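Local coordinates for soluble lytic murein transglycosylase (Pseudomonas aeruginosa, PDB 5OHU), which turns over bacterial cell-wall peptidoglycan as a lytic transglycosylase, by both exolytic and endolytic cleavage, probably acting on the glycosidic bonds of the glycan strand, at residues Arg279-Ser284 / Leu294-Gln299; Lys287-Arg292 / Thr310-Arg315; Pro302-Asn307 / Tyr327-Lys332; Glu600-Asp605 / Gln609-Val614. All coordinates share one frame; numbering follows the deposited sequence.

Contact 1: Arg279-Ser284 / Leu294-Gln299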
# COMPACT_ATOMS: atom_id res chain seq x y z
N ARG A 279 -13.28 19.80 1.75
CA ARG A 279 -12.22 19.11 1.02
C ARG A 279 -12.66 17.72 0.60
O ARG A 279 -12.38 17.30 -0.54
CB ARG A 279 -10.94 19.08 1.86
CG ARG A 279 -10.28 20.48 1.95
CD ARG A 279 -8.89 20.44 2.62
NE ARG A 279 -8.40 21.77 2.98
CZ ARG A 279 -7.35 21.99 3.77
NH1 ARG A 279 -6.69 20.97 4.29
NH2 ARG A 279 -6.97 23.23 4.06
N GLU A 280 -13.41 17.00 1.44
CA GLU A 280 -13.87 15.68 1.03
C GLU A 280 -14.91 15.77 -0.08
O GLU A 280 -14.88 14.99 -1.03
CB GLU A 280 -14.42 14.89 2.23
CG GLU A 280 -14.72 13.44 1.90
CD GLU A 280 -13.59 12.74 1.14
OE1 GLU A 280 -13.77 12.40 -0.05
OE2 GLU A 280 -12.50 12.54 1.73
N ILE A 281 -15.85 16.72 0.02
CA ILE A 281 -16.80 16.93 -1.06
C ILE A 281 -16.07 17.39 -2.33
O ILE A 281 -16.33 16.89 -3.43
CB ILE A 281 -17.89 17.93 -0.64
CG1 ILE A 281 -18.78 17.29 0.45
CG2 ILE A 281 -18.75 18.36 -1.83
CD1 ILE A 281 -19.72 18.26 1.09
N GLY A 282 -15.13 18.33 -2.18
CA GLY A 282 -14.42 18.83 -3.36
C GLY A 282 -13.66 17.73 -4.08
O GLY A 282 -13.73 17.61 -5.31
N LEU A 283 -12.94 16.91 -3.32
CA LEU A 283 -12.19 15.80 -3.89
C LEU A 283 -13.11 14.81 -4.59
O LEU A 283 -12.81 14.34 -5.69
CB LEU A 283 -11.38 15.10 -2.81
CG LEU A 283 -10.05 15.74 -2.42
CD1 LEU A 283 -9.38 14.87 -1.37
CD2 LEU A 283 -9.18 15.85 -3.66
N SER A 284 -14.24 14.48 -3.98
CA SER A 284 -15.11 13.52 -4.64
C SER A 284 -15.78 14.11 -5.87
O SER A 284 -15.96 13.43 -6.88
CB SER A 284 -16.13 12.96 -3.64
OG SER A 284 -16.90 11.95 -4.25
N LEU A 294 -13.99 23.01 -8.35
CA LEU A 294 -12.92 24.01 -8.39
C LEU A 294 -13.17 25.22 -7.51
O LEU A 294 -12.23 25.61 -6.79
CB LEU A 294 -12.68 24.47 -9.83
CG LEU A 294 -11.97 23.47 -10.72
CD1 LEU A 294 -12.05 23.96 -12.15
CD2 LEU A 294 -10.52 23.31 -10.28
N PRO A 295 -14.33 25.89 -7.53
CA PRO A 295 -14.50 27.03 -6.60
C PRO A 295 -14.43 26.62 -5.15
O PRO A 295 -13.80 27.29 -4.32
CB PRO A 295 -15.88 27.60 -6.98
CG PRO A 295 -16.12 27.13 -8.42
CD PRO A 295 -15.47 25.76 -8.46
N LEU A 296 -15.05 25.48 -4.83
CA LEU A 296 -15.01 24.95 -3.48
C LEU A 296 -13.57 24.66 -3.03
O LEU A 296 -13.16 25.06 -1.94
CB LEU A 296 -15.86 23.68 -3.43
CG LEU A 296 -16.05 23.06 -2.07
CD1 LEU A 296 -16.78 24.08 -1.22
CD2 LEU A 296 -16.78 21.70 -2.13
N MET A 297 -12.81 23.95 -3.85
CA MET A 297 -11.45 23.60 -3.46
C MET A 297 -10.58 24.85 -3.37
O MET A 297 -9.73 24.96 -2.49
CB MET A 297 -10.85 22.61 -4.47
CG MET A 297 -11.51 21.23 -4.53
SD MET A 297 -10.74 20.07 -5.71
CE MET A 297 -10.89 21.01 -7.22
N THR A 298 -10.79 25.80 -4.28
CA THR A 298 -10.01 27.04 -4.28
C THR A 298 -10.28 27.85 -3.02
O THR A 298 -9.36 28.44 -2.45
CB THR A 298 -10.36 27.84 -5.54
OG1 THR A 298 -10.04 27.06 -6.70
CG2 THR A 298 -9.60 29.16 -5.59
N GLN A 299 -11.53 27.89 -2.58
CA GLN A 299 -11.88 28.65 -1.39
C GLN A 299 -11.41 27.96 -0.10
O GLN A 299 -11.05 28.65 0.87
CB GLN A 299 -13.40 28.86 -1.36
CG GLN A 299 -13.94 29.54 -0.12
CD GLN A 299 -13.65 31.02 -0.10
OE1 GLN A 299 -13.32 31.61 -1.13
NE2 GLN A 299 -13.78 31.64 1.06
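Leu-296 and Met-297 lie on the backbone of Gly-282, where segments 279-284 and 294-299, on helices 271-287 and 293-300, run roughly antiparallel, at 142° between their N-to-C directions. The CA atoms of Gly-282 and Met-297 are 5.6 Å apart, and the axes approach to 8.9 Å. Gly-282 suits this closest part because, with no side chain on the side turned to the partner helix, it lets Leu-296 and Met-297 reach the backbone itself. Met-297 CG is 3.9 Å from Gly-282 CA, and SD lies 3.9 Å from Gly-282 O. Unbranched and flexible, the methionine bends at its last torsion (chi3 -58°) and follows the glycine backbone. Leu-296 comes alongside with one branch, CD2 resting 3.8 Å from Gly-282 N. The same methyl meets Ile-281 CG2 at 3.9 Å, the two branched side chains crossing obliquely. No hydrogen bond joins the two segments, and the tight part rests on van der Waals contact. The far flank of helix 293-300 is looser and turned to solvent. There the exposed Thr-298 bonds its own helix, OG1 donating to Leu-294 O at 2.6 Å, while Thr-298 N reaches that oxygen from the opposite face. The two helices form an alpha-alpha hairpin: Ile-281 packs on Ala-256, Leu-257 and Leu-260 of helix 253-263, and Leu-294 reaches Leu-317 of helix 307-319.

Contact 2: Lys287-Arg292 / Thr310-Arg315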
# COMPACT_ATOMS: atom_id res chain seq x y z
N LYS A 287 -13.19 14.04 -8.75
CA LYS A 287 -12.99 12.73 -9.34
C LYS A 287 -14.14 12.34 -10.26
O LYS A 287 -14.01 11.40 -11.04
CB LYS A 287 -12.80 11.66 -8.26
CG LYS A 287 -11.38 11.57 -7.76
CD LYS A 287 -11.32 10.94 -6.35
CE LYS A 287 -9.88 10.90 -5.86
NZ LYS A 287 -9.74 10.12 -4.59
N ARG A 288 -15.25 13.07 -10.22
CA ARG A 288 -16.31 12.91 -11.21
C ARG A 288 -16.23 13.96 -12.29
O ARG A 288 -17.14 14.05 -13.13
CB ARG A 288 -17.67 12.96 -10.53
CG ARG A 288 -17.85 11.88 -9.52
CD ARG A 288 -18.97 12.24 -8.62
NE ARG A 288 -20.15 11.42 -8.83
CZ ARG A 288 -20.37 10.26 -8.21
NH1 ARG A 288 -19.47 9.78 -7.36
NH2 ARG A 288 -21.48 9.58 -8.45
N PHE A 289 -15.18 14.79 -12.27
CA PHE A 289 -14.97 15.79 -13.30
C PHE A 289 -16.06 16.86 -13.30
O PHE A 289 -16.47 17.36 -14.35
CB PHE A 289 -14.81 15.12 -14.67
CG PHE A 289 -13.89 13.92 -14.64
CD1 PHE A 289 -12.63 14.01 -14.04
CD2 PHE A 289 -14.28 12.69 -15.19
CE1 PHE A 289 -11.77 12.90 -14.00
CE2 PHE A 289 -13.42 11.59 -15.16
CZ PHE A 289 -12.17 11.69 -14.56
N ASP A 290 -16.53 17.22 -12.12
CA ASP A 290 -17.59 18.21 -11.99
C ASP A 290 -16.92 19.55 -11.70
O ASP A 290 -16.24 19.67 -10.68
CB ASP A 290 -18.54 17.81 -10.87
CG ASP A 290 -19.73 18.77 -10.69
OD1 ASP A 290 -19.64 19.99 -10.98
OD2 ASP A 290 -20.80 18.27 -10.27
N PRO A 291 -17.07 20.56 -12.56
CA PRO A 291 -16.34 21.82 -12.34
C PRO A 291 -16.77 22.56 -11.08
O PRO A 291 -16.07 23.49 -10.65
CB PRO A 291 -16.65 22.64 -13.60
CG PRO A 291 -18.01 22.13 -14.02
CD PRO A 291 -17.98 20.65 -13.71
N ARG A 292 -17.88 22.16 -10.45
CA ARG A 292 -18.24 22.77 -9.18
C ARG A 292 -17.19 22.50 -8.10
O ARG A 292 -17.12 23.24 -7.12
CB ARG A 292 -19.63 22.28 -8.74
CG ARG A 292 -20.77 22.92 -9.54
CD ARG A 292 -22.14 22.35 -9.14
NE ARG A 292 -22.34 21.01 -9.66
CZ ARG A 292 -23.46 20.31 -9.53
NH1 ARG A 292 -24.50 20.83 -8.88
NH2 ARG A 292 -23.53 19.08 -10.03
N THR A 310 -4.56 19.66 -4.04
CA THR A 310 -3.84 20.42 -5.05
C THR A 310 -3.74 19.63 -6.35
O THR A 310 -3.94 20.19 -7.43
CB THR A 310 -2.44 20.76 -4.55
OG1 THR A 310 -2.55 21.46 -3.31
CG2 THR A 310 -1.71 21.62 -5.54
N GLU A 311 -3.44 18.34 -6.25
CA GLU A 311 -3.27 17.52 -7.43
C GLU A 311 -4.61 17.31 -8.15
O GLU A 311 -4.65 17.29 -9.38
CB GLU A 311 -2.66 16.16 -7.05
CG GLU A 311 -1.21 16.23 -6.59
CD GLU A 311 -0.50 14.87 -6.61
OE1 GLU A 311 -0.99 13.93 -5.94
OE2 GLU A 311 0.56 14.74 -7.28
N TRP A 312 -5.70 17.16 -7.39
CA TRP A 312 -6.98 16.93 -8.05
C TRP A 312 -7.56 18.21 -8.59
O TRP A 312 -8.27 18.20 -9.59
CB TRP A 312 -7.94 16.19 -7.12
CG TRP A 312 -7.76 14.79 -7.41
CD1 TRP A 312 -7.00 13.89 -6.72
CD2 TRP A 312 -8.25 14.10 -8.56
NE1 TRP A 312 -7.01 12.67 -7.36
CE2 TRP A 312 -7.77 12.78 -8.49
CE3 TRP A 312 -9.06 14.48 -9.64
CZ2 TRP A 312 -8.10 11.82 -9.44
CZ3 TRP A 312 -9.37 13.53 -10.61
CH2 TRP A 312 -8.90 12.21 -10.49
N ARG A 313 -7.23 19.34 -7.97
CA ARG A 313 -7.54 20.63 -8.57
C ARG A 313 -6.84 20.78 -9.91
O ARG A 313 -7.45 21.21 -10.90
CB ARG A 313 -7.12 21.75 -7.61
CG ARG A 313 -7.85 23.05 -7.85
CD ARG A 313 -7.18 24.27 -7.20
NE ARG A 313 -7.09 24.15 -5.75
CZ ARG A 313 -6.64 25.11 -4.96
NH1 ARG A 313 -6.61 24.91 -3.65
NH2 ARG A 313 -6.25 26.28 -5.46
N THR A 314 -5.55 20.40 -9.98
CA THR A 314 -4.82 20.50 -11.25
C THR A 314 -5.32 19.46 -12.26
O THR A 314 -5.49 19.78 -13.44
CB THR A 314 -3.31 20.33 -11.05
OG1 THR A 314 -2.87 21.10 -9.91
CG2 THR A 314 -2.56 20.83 -12.30
N ARG A 315 -5.56 18.23 -11.80
CA ARG A 315 -6.08 17.19 -12.69
C ARG A 315 -7.41 17.62 -13.30
O ARG A 315 -7.65 17.44 -14.51
CB ARG A 315 -6.24 15.88 -11.93
CG ARG A 315 -4.91 15.15 -11.71
CD ARG A 315 -5.01 13.96 -10.75
NE ARG A 315 -3.70 13.32 -10.71
CZ ARG A 315 -3.15 12.77 -9.63
NH1 ARG A 315 -3.79 12.75 -8.48
NH2 ARG A 315 -1.93 12.24 -9.73
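Lys-287 lays its aliphatic chain across one face of the Trp-312 indole, the two side chains meeting at about a right angle. CG sits 3.7 Å from the centroid of the six-membered ring and only 11° off its normal, a CH-pi contact; farther out, CE passes 3.7 Å from Trp-312 NE1. The chain is extended beyond CG, which spreads its methylenes over the indole. Arg-315 covers the opposite face, CD lying 3.7 Å above the centre of the ring, so the tryptophan is sandwiched between the hydrocarbon parts of two basic side chains. Phe-289 CE1 instead comes to the indole edge, 4.2 Å from CZ3. The phenylalanine stands where helix 271-287 ends: with positive phi it is the C-prime residue of a Schellman motif, and Asp-290 N turns back to the helix. Over one face of its ring sits the carbonyl oxygen of Lys-287, while Arg-319 makes a cation-pi contact with the ring. Beyond the motif, Asp-290 prepares the next helix: OD1 accepts from Arg-292 N at 2.8 Å, a capping bond. The Arg-292 guanidinium also takes the carboxylate side-on, NE to OD1 and NH2 to OD2, the latter at 2.9 Å.

Contact 3: Pro302-Asn307 / Tyr327-Lys332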
# COMPACT_ATOMS: atom_id res chain seq x y z
N PRO A 302 -6.85 27.74 -0.14
CA PRO A 302 -6.18 28.77 -0.95
C PRO A 302 -4.66 28.68 -0.90
O PRO A 302 -3.99 29.06 -1.88
CB PRO A 302 -6.69 30.08 -0.34
CG PRO A 302 -6.99 29.73 1.08
CD PRO A 302 -7.55 28.32 1.02
N GLY A 303 -4.09 28.19 0.20
CA GLY A 303 -2.65 28.12 0.31
C GLY A 303 -2.01 26.80 -0.09
O GLY A 303 -0.82 26.61 0.15
N LEU A 304 -2.78 25.89 -0.68
CA LEU A 304 -2.28 24.61 -1.19
C LEU A 304 -1.57 23.81 -0.09
O LEU A 304 -0.44 23.35 -0.25
CB LEU A 304 -1.37 24.84 -2.39
CG LEU A 304 -1.91 25.73 -3.52
CD1 LEU A 304 -0.87 25.87 -4.64
CD2 LEU A 304 -3.22 25.21 -4.07
N ARG A 305 -2.26 23.63 1.02
CA ARG A 305 -1.72 22.83 2.12
C ARG A 305 -2.00 21.35 1.96
O ARG A 305 -1.28 20.53 2.54
CB ARG A 305 -2.30 23.31 3.45
CG ARG A 305 -2.01 24.76 3.75
CD ARG A 305 -0.61 25.11 3.29
NE ARG A 305 -0.45 26.54 3.02
CZ ARG A 305 0.71 27.19 2.94
NH1 ARG A 305 1.83 26.52 3.11
NH2 ARG A 305 0.73 28.51 2.68
N ASP A 306 -3.03 20.99 1.22
CA ASP A 306 -3.47 19.61 1.10
C ASP A 306 -3.05 19.12 -0.29
O ASP A 306 -3.64 19.52 -1.31
CB ASP A 306 -4.97 19.52 1.32
CG ASP A 306 -5.47 18.11 1.41
OD1 ASP A 306 -5.00 17.25 0.64
OD2 ASP A 306 -6.36 17.86 2.24
N ASN A 307 -2.01 18.28 -0.33
CA ASN A 307 -1.44 17.86 -1.60
C ASN A 307 -2.44 17.09 -2.45
O ASN A 307 -2.47 17.23 -3.67
CB ASN A 307 -0.20 17.00 -1.36
CG ASN A 307 1.02 17.81 -0.97
OD1 ASN A 307 0.98 19.04 -0.88
ND2 ASN A 307 2.11 17.12 -0.72
N TYR A 327 -1.47 25.47 -15.88
CA TYR A 327 -0.09 25.91 -15.88
C TYR A 327 0.21 26.84 -14.70
O TYR A 327 1.21 26.68 -14.00
CB TYR A 327 0.24 26.58 -17.20
CG TYR A 327 1.57 27.27 -17.16
CD1 TYR A 327 2.75 26.53 -17.29
CD2 TYR A 327 1.66 28.64 -16.95
CE1 TYR A 327 3.98 27.14 -17.23
CE2 TYR A 327 2.91 29.27 -16.89
CZ TYR A 327 4.06 28.51 -17.04
OH TYR A 327 5.30 29.10 -16.99
N ALA A 328 -0.66 27.83 -14.47
CA ALA A 328 -0.42 28.77 -13.38
C ALA A 328 -0.40 28.05 -12.05
O ALA A 328 0.38 28.40 -11.14
CB ALA A 328 -1.48 29.88 -13.37
N LEU A 329 -1.22 27.03 -11.91
CA LEU A 329 -1.19 26.29 -10.67
C LEU A 329 0.12 25.50 -10.54
O LEU A 329 0.67 25.41 -9.44
CB LEU A 329 -2.41 25.40 -10.58
CG LEU A 329 -2.63 24.67 -9.26
CD1 LEU A 329 -2.62 25.61 -8.07
CD2 LEU A 329 -3.96 24.01 -9.36
N THR A 330 0.66 24.94 -11.64
CA THR A 330 1.91 24.19 -11.46
C THR A 330 3.04 25.10 -10.99
O THR A 330 3.96 24.63 -10.33
CB THR A 330 2.37 23.45 -12.73
OG1 THR A 330 2.68 24.39 -13.77
CG2 THR A 330 1.29 22.47 -13.24
N ARG A 331 2.95 26.41 -11.27
CA ARG A 331 3.96 27.37 -10.84
C ARG A 331 3.92 27.66 -9.35
O ARG A 331 4.90 28.19 -8.81
CB ARG A 331 3.79 28.68 -11.61
CG ARG A 331 3.92 28.52 -13.10
CD ARG A 331 5.37 28.56 -13.57
NE ARG A 331 6.06 29.75 -13.10
CZ ARG A 331 5.87 30.98 -13.58
NH1 ARG A 331 5.00 31.19 -14.56
NH2 ARG A 331 6.56 32.00 -13.09
N LYS A 332 2.83 27.35 -8.66
CA LYS A 332 2.67 27.69 -7.25
C LYS A 332 2.78 26.47 -6.33
O LYS A 332 2.55 26.60 -5.13
CB LYS A 332 1.32 28.37 -7.01
CG LYS A 332 1.05 29.63 -7.83
CD LYS A 332 -0.41 30.08 -7.67
CE LYS A 332 -0.69 31.43 -8.33
NZ LYS A 332 -1.54 31.36 -9.56
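Leu-304 meets Leu-329 and Lys-332 across this contact, and the flat groups lie behind them on the segment 327-332. One face of the Tyr-327 ring carries Arg-331 CG, 3.9 Å above the plane and offset toward the rim. The Arg-331 guanidinium then turns its edge to the tyrosine, with CE2 in its plane; a weak hydrogen bond of 3.2 Å runs from NH1 to Tyr-327 OH. The repeated bends of the arginine fold its long chain over the ring.

The contact itself is apolar. Leu-304 CD1 lies 3.9 Å from Leu-329 CD1, and CD2 closes on the same methyl at 4.1 Å, so the leucine straddles its partner with both branches. CD1 also passes 3.5 Å from Lys-332 O, a packing contact, with the lysine CB beside it. Leu-304 can point at the helix because its backbone takes the left-handed conformation (phi 57°, psi 52°) and CG stands anti to its own carbonyl carbon. Leu-329 has CG anti to its backbone N (chi1 -173°), which carries CD1 across to the loop. A buried leucine suits each of these places, whereas Lys-332 lends its CB and carbonyl and leads its ammonium away from the contact. Both leucines also touch helix 307-319, Leu-304 on Thr-310 and Leu-329 on Thr-314. Asp-306 N-caps that helix, accepting from Val-309 N. The loop between helices 293-300 and 307-319 thus packs its leucine on the end of helix 323-330, consistent with the all-helical superhelix of Slt70-like enzymes.

Contact 4: Glu600-Asp605 / Gln609-Val614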
# COMPACT_ATOMS: atom_id res chain seq x y z
N GLU A 600 -3.75 10.62 -16.36
CA GLU A 600 -3.53 11.47 -15.21
C GLU A 600 -4.80 11.65 -14.39
O GLU A 600 -4.72 11.85 -13.17
CB GLU A 600 -3.02 12.84 -15.64
CG GLU A 600 -2.41 13.61 -14.50
CD GLU A 600 -1.32 12.82 -13.81
OE1 GLU A 600 -0.37 12.40 -14.54
OE2 GLU A 600 -1.44 12.58 -12.58
N THR A 601 -5.97 11.58 -15.03
CA THR A 601 -7.23 11.85 -14.34
C THR A 601 -8.00 10.58 -14.02
O THR A 601 -9.19 10.65 -13.73
CB THR A 601 -8.11 12.81 -15.16
OG1 THR A 601 -8.43 12.22 -16.42
CG2 THR A 601 -7.38 14.16 -15.40
N ILE A 602 -7.33 9.43 -14.06
CA ILE A 602 -7.95 8.20 -13.55
C ILE A 602 -8.29 8.39 -12.06
O ILE A 602 -7.42 8.82 -11.28
CB ILE A 602 -7.00 7.00 -13.75
CG1 ILE A 602 -7.01 6.54 -15.21
CG2 ILE A 602 -7.38 5.82 -12.84
CD1 ILE A 602 -5.89 5.57 -15.49
N PRO A 603 -9.51 8.12 -11.62
CA PRO A 603 -9.86 8.40 -10.22
C PRO A 603 -9.11 7.56 -9.19
O PRO A 603 -8.86 8.06 -8.09
CB PRO A 603 -11.38 8.12 -10.17
CG PRO A 603 -11.82 8.12 -11.62
CD PRO A 603 -10.65 7.59 -12.38
N PHE A 604 -8.77 6.30 -9.50
CA PHE A 604 -8.11 5.42 -8.54
C PHE A 604 -6.60 5.60 -8.63
O PHE A 604 -6.02 5.32 -9.68
CB PHE A 604 -8.45 3.95 -8.79
CG PHE A 604 -9.91 3.61 -8.64
CD1 PHE A 604 -10.83 4.54 -8.16
CD2 PHE A 604 -10.37 2.34 -8.99
CE1 PHE A 604 -12.18 4.21 -8.04
CE2 PHE A 604 -11.71 1.99 -8.86
CZ PHE A 604 -12.62 2.92 -8.39
N ASP A 605 -5.97 6.03 -7.53
CA ASP A 605 -4.51 6.12 -7.47
C ASP A 605 -3.86 4.82 -7.90
O ASP A 605 -2.83 4.82 -8.59
CB ASP A 605 -4.02 6.45 -6.06
CG ASP A 605 -4.22 7.90 -5.67
OD1 ASP A 605 -4.42 8.76 -6.54
OD2 ASP A 605 -4.15 8.17 -4.45
N GLN A 609 -1.30 4.35 -11.30
CA GLN A 609 0.08 3.88 -11.19
C GLN A 609 0.26 2.54 -11.89
O GLN A 609 1.29 2.30 -12.53
CB GLN A 609 0.49 3.77 -9.73
CG GLN A 609 1.99 3.58 -9.53
CD GLN A 609 2.78 4.77 -10.06
OE1 GLN A 609 2.49 5.90 -9.70
NE2 GLN A 609 3.77 4.53 -10.95
N TYR A 610 -0.73 1.65 -11.76
CA TYR A 610 -0.72 0.41 -12.52
C TYR A 610 -0.48 0.66 -14.01
O TYR A 610 0.44 0.11 -14.62
CB TYR A 610 -2.04 -0.32 -12.29
CG TYR A 610 -2.13 -1.68 -12.93
CD1 TYR A 610 -2.45 -1.81 -14.28
CD2 TYR A 610 -1.88 -2.84 -12.19
CE1 TYR A 610 -2.52 -3.06 -14.86
CE2 TYR A 610 -1.95 -4.08 -12.77
CZ TYR A 610 -2.28 -4.20 -14.10
OH TYR A 610 -2.36 -5.45 -14.68
N VAL A 611 -1.32 1.50 -14.62
CA VAL A 611 -1.21 1.78 -16.05
C VAL A 611 0.14 2.39 -16.38
O VAL A 611 0.81 1.99 -17.34
CB VAL A 611 -2.37 2.70 -16.49
CG1 VAL A 611 -2.13 3.20 -17.90
CG2 VAL A 611 -3.73 1.96 -16.38
N GLN A 612 0.56 3.41 -15.62
CA GLN A 612 1.85 4.02 -15.92
C GLN A 612 2.98 3.01 -15.79
O GLN A 612 3.91 3.02 -16.61
CB GLN A 612 2.08 5.24 -15.03
CG GLN A 612 1.05 6.33 -15.26
CD GLN A 612 1.29 7.56 -14.39
OE1 GLN A 612 2.10 7.52 -13.46
NE2 GLN A 612 0.61 8.66 -14.72
N ASN A 613 2.89 2.09 -14.81
CA ASN A 613 3.92 1.06 -14.68
C ASN A 613 3.95 0.15 -15.92
O ASN A 613 5.01 -0.10 -16.50
CB ASN A 613 3.68 0.18 -13.45
CG ASN A 613 4.00 0.87 -12.13
OD1 ASN A 613 3.72 0.31 -11.05
ND2 ASN A 613 4.46 2.11 -12.19
N VAL A 614 2.79 -0.41 -16.27
CA VAL A 614 2.70 -1.37 -17.37
C VAL A 614 3.20 -0.74 -18.67
O VAL A 614 3.99 -1.35 -19.40
CB VAL A 614 1.27 -1.89 -17.52
CG1 VAL A 614 1.11 -2.68 -18.83
CG2 VAL A 614 0.89 -2.78 -16.30
O HOH W 1 -0.67 10.63 -16.91
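Glu-600 and Gln-612 meet through polar contacts, their carboxylate and amide planes 61° apart. Glu-600 OE1 and Gln-612 NE2 are 3.9 Å from each other, too far for a direct bond, and a water spans them: it donates to OE1 at 3.0 Å and accepts weakly from NE2 at 3.2 Å. Tyr-375 OH bonds both OE1 and NE2, and the second carboxylate oxygen, OE2, forms a salt bridge with Arg-315. A glutamate suits this buried place because its chain, bent at chi2 (55°), brings two acceptors to several donors, while the glutamine amide supplies an uncharged N-H donor. The apolar contact is looser, Ile-602 CD1 lying 4.3 Å from Val-611 CG2, where two buried branched side chains touch between the loop and the helix. The remaining link is backbone: Gln-609 N donates to Asp-605 O at 3.1 Å, with an N-H...O angle of 166°, an i to i+4 bond in the first turn of helix 605-624. Asp-605 OD1 is held by Arg-608 in a salt bridge of its own. The whole is a helix-loop-helix junction with Phe-604 at the N-cap position; its second helix packs through Val-611 and Val-614 on helices 569-578 and 493-504 of the lysozyme-like SLT domain.

Contacts 1, 2 and 3 interlock along a run of helices. Helices 271-287 and 293-300 serve contact 1, helix 307-319 serves contact 2 and helix 323-330 serves contact 3, and both contact 1 and contact 3 touch contact 2. Contacts 1 and 3 are buried and almost wholly apolar; contact 2 is only partly buried, and the hydrocarbon parts of basic side chains cover its indole. Contact 4, nearer the centre of the chain, differs in its bridging water and buried glutamate. Contact 2 meets it directly: Arg-315 NH2 is 2.9 Å from Glu-600 OE2, and Phe-289 packs on Thr-601, joining this run of helices to the loop 601-604 before helix 605-624.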